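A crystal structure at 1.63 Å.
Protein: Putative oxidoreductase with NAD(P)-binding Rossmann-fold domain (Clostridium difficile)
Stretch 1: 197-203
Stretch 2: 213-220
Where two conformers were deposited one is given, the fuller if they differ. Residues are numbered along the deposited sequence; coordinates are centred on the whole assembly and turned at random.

Stretch 1, residues 197-203: NLIFVSH
Stretch 2, residues 213-220: NTSMHRDS

Backbone hydrogen bonds fix the register. Val 201 N donates to Met 216 O (3.0 Å), and Met 216 N returns to Val 201 O (2.9 Å). His 203 N reaches Thr 214 O at 3.0 Å; Thr 214 N reaches His 203 O at 2.9 Å. Beyond the second strand, Arg 218 N donates to Ile 199 O (2.9 Å, 171°). Strands 198-203 and 213-217 run antiparallel, at 177°, with a closest approach of their axes of 4.7 Å.

Between these pairs lie the non-hydrogen-bonded pairs Phe 200-His 217 and Ser 202-Ser 215, with CA atoms about 4.4 Å apart. There Phe 200 CA approaches Met 216 O at 3.3 Å in a CA-H...O contact. Phe 200 to His 203 are extended, phi/psi near -145/147; Asn 213 to His 217 are extended too, with phi from -109 to -152 and psi from 115 to 141. Leu 198 is at -73/126, Ile 199 turns to -101/-57 and Arg 218 to -83/-10.

Phe 200, Ser 202, Ser 215 and His 217, all chi1 t, share one face. The Phe 200 edge points toward the His 217 face, offset, with centroids 6.0 Å apart and planes at 74°. Small Ser 215 places OG 3.3 Å from Phe 200 CE1.

Val 201 (p), His 203 (m), Thr 214 (p) and Met 216 (t, t, m) occupy the other face. Val 201 CG1 packs 3.9 Å from Met 216 CB, apolar against apolar. Leu 198 (t, p) adds CD2 4.4 Å from Met 216 SD. The contact buries 516 Å².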

# COMPACT_ATOMS: atom_id res chain seq x y z
N ASN A 197 28.90 8.62 19.05
CA ASN A 197 28.04 9.01 17.93
C ASN A 197 26.62 8.47 18.20
O ASN A 197 26.47 7.40 18.80
CB ASN A 197 28.56 8.43 16.63
CG ASN A 197 30.06 8.63 16.45
OD1 ASN A 197 30.79 7.67 16.29
ND2 ASN A 197 30.52 9.88 16.52
N LEU A 198 25.60 9.19 17.74
CA LEU A 198 24.21 8.78 17.94
C LEU A 198 23.83 7.60 17.05
O LEU A 198 23.99 7.65 15.83
CB LEU A 198 23.25 9.93 17.62
CG LEU A 198 21.75 9.64 17.81
CD1 LEU A 198 21.46 9.31 19.26
CD2 LEU A 198 20.90 10.80 17.35
N ILE A 199 23.32 6.55 17.68
CA ILE A 199 22.73 5.41 16.96
C ILE A 199 21.20 5.51 16.98
O ILE A 199 20.53 5.51 15.94
CB ILE A 199 23.11 4.04 17.58
CG1 ILE A 199 24.62 3.80 17.56
CG2 ILE A 199 22.38 2.89 16.84
CD1 ILE A 199 25.05 2.61 18.39
N PHE A 200 20.65 5.58 18.18
CA PHE A 200 19.19 5.61 18.35
C PHE A 200 18.83 6.45 19.55
O PHE A 200 19.52 6.44 20.56
CB PHE A 200 18.70 4.18 18.54
CG PHE A 200 17.24 4.07 18.83
CD1 PHE A 200 16.32 4.08 17.79
CD2 PHE A 200 16.78 3.96 20.12
CE1 PHE A 200 14.95 4.00 18.04
CE2 PHE A 200 15.40 3.88 20.37
CZ PHE A 200 14.49 3.88 19.32
N VAL A 201 17.73 7.20 19.44
CA VAL A 201 17.21 7.97 20.55
C VAL A 201 15.70 7.89 20.51
O VAL A 201 15.09 7.89 19.45
CB VAL A 201 17.67 9.45 20.51
CG1 VAL A 201 17.21 10.14 19.26
CG2 VAL A 201 17.17 10.23 21.75
N SER A 202 15.11 7.84 21.70
CA SER A 202 13.67 7.83 21.83
C SER A 202 13.26 8.43 23.15
O SER A 202 14.00 8.34 24.14
CB SER A 202 13.13 6.40 21.72
OG SER A 202 11.75 6.38 21.98
N HIS A 203 12.09 9.06 23.16
CA HIS A 203 11.51 9.64 24.36
C HIS A 203 10.03 9.42 24.41
O HIS A 203 9.38 9.24 23.39
CB HIS A 203 11.79 11.13 24.44
CG HIS A 203 13.23 11.42 24.71
ND1 HIS A 203 14.15 11.58 23.71
CD2 HIS A 203 13.91 11.49 25.87
CE1 HIS A 203 15.34 11.78 24.24
NE2 HIS A 203 15.23 11.71 25.56
N ASN A 213 5.29 9.76 21.65
CA ASN A 213 6.43 8.88 21.57
C ASN A 213 7.25 9.26 20.38
O ASN A 213 6.79 9.13 19.25
CB ASN A 213 5.96 7.44 21.47
CG ASN A 213 5.06 7.07 22.62
OD1 ASN A 213 5.52 6.95 23.75
ND2 ASN A 213 3.76 6.92 22.35
N THR A 214 8.48 9.71 20.64
CA THR A 214 9.40 10.21 19.62
C THR A 214 10.53 9.24 19.45
O THR A 214 11.00 8.67 20.41
CB THR A 214 9.99 11.58 20.02
OG1 THR A 214 10.69 11.49 21.27
CG2 THR A 214 8.88 12.62 20.14
N SER A 215 10.96 9.05 18.20
CA SER A 215 12.00 8.04 17.89
C SER A 215 12.84 8.37 16.64
O SER A 215 12.31 8.77 15.62
CB SER A 215 11.33 6.68 17.70
OG SER A 215 12.24 5.67 17.31
N MET A 216 14.15 8.13 16.73
CA MET A 216 15.06 8.38 15.63
C MET A 216 16.19 7.32 15.62
O MET A 216 17.02 7.26 16.52
CB MET A 216 15.65 9.80 15.74
CG MET A 216 16.89 10.05 14.85
SD MET A 216 17.43 11.77 14.80
CE MET A 216 16.10 12.50 13.80
N HIS A 217 16.21 6.51 14.56
CA HIS A 217 17.25 5.51 14.35
C HIS A 217 18.07 5.95 13.15
O HIS A 217 17.55 6.09 12.04
CB HIS A 217 16.64 4.13 14.12
CG HIS A 217 17.63 3.02 14.09
ND1 HIS A 217 17.38 1.82 13.47
CD2 HIS A 217 18.88 2.93 14.60
CE1 HIS A 217 18.43 1.03 13.60
NE2 HIS A 217 19.35 1.68 14.28
N ARG A 218 19.35 6.19 13.40
CA ARG A 218 20.28 6.69 12.40
C ARG A 218 20.87 5.61 11.51
O ARG A 218 21.53 5.94 10.51
CB ARG A 218 21.43 7.41 13.11
CG ARG A 218 20.99 8.49 14.09
CD ARG A 218 20.30 9.66 13.40
NE ARG A 218 21.20 10.37 12.48
CZ ARG A 218 20.86 11.46 11.80
NH1 ARG A 218 19.64 12.00 11.93
NH2 ARG A 218 21.74 12.02 10.98
N ASP A 219 20.65 4.34 11.86
CA ASP A 219 21.20 3.22 11.11
C ASP A 219 20.09 2.23 10.80
O ASP A 219 20.20 1.02 11.07
CB ASP A 219 22.33 2.53 11.92
CG ASP A 219 23.23 1.67 11.05
OD1 ASP A 219 23.12 1.76 9.81
OD2 ASP A 219 24.06 0.90 11.59
N SER A 220 19.01 2.76 10.22
CA SER A 220 17.80 1.99 9.87
C SER A 220 17.87 1.40 8.45
O SER A 220 18.97 1.31 7.82
CB SER A 220 16.59 2.92 10.02
OG SER A 220 15.35 2.22 9.92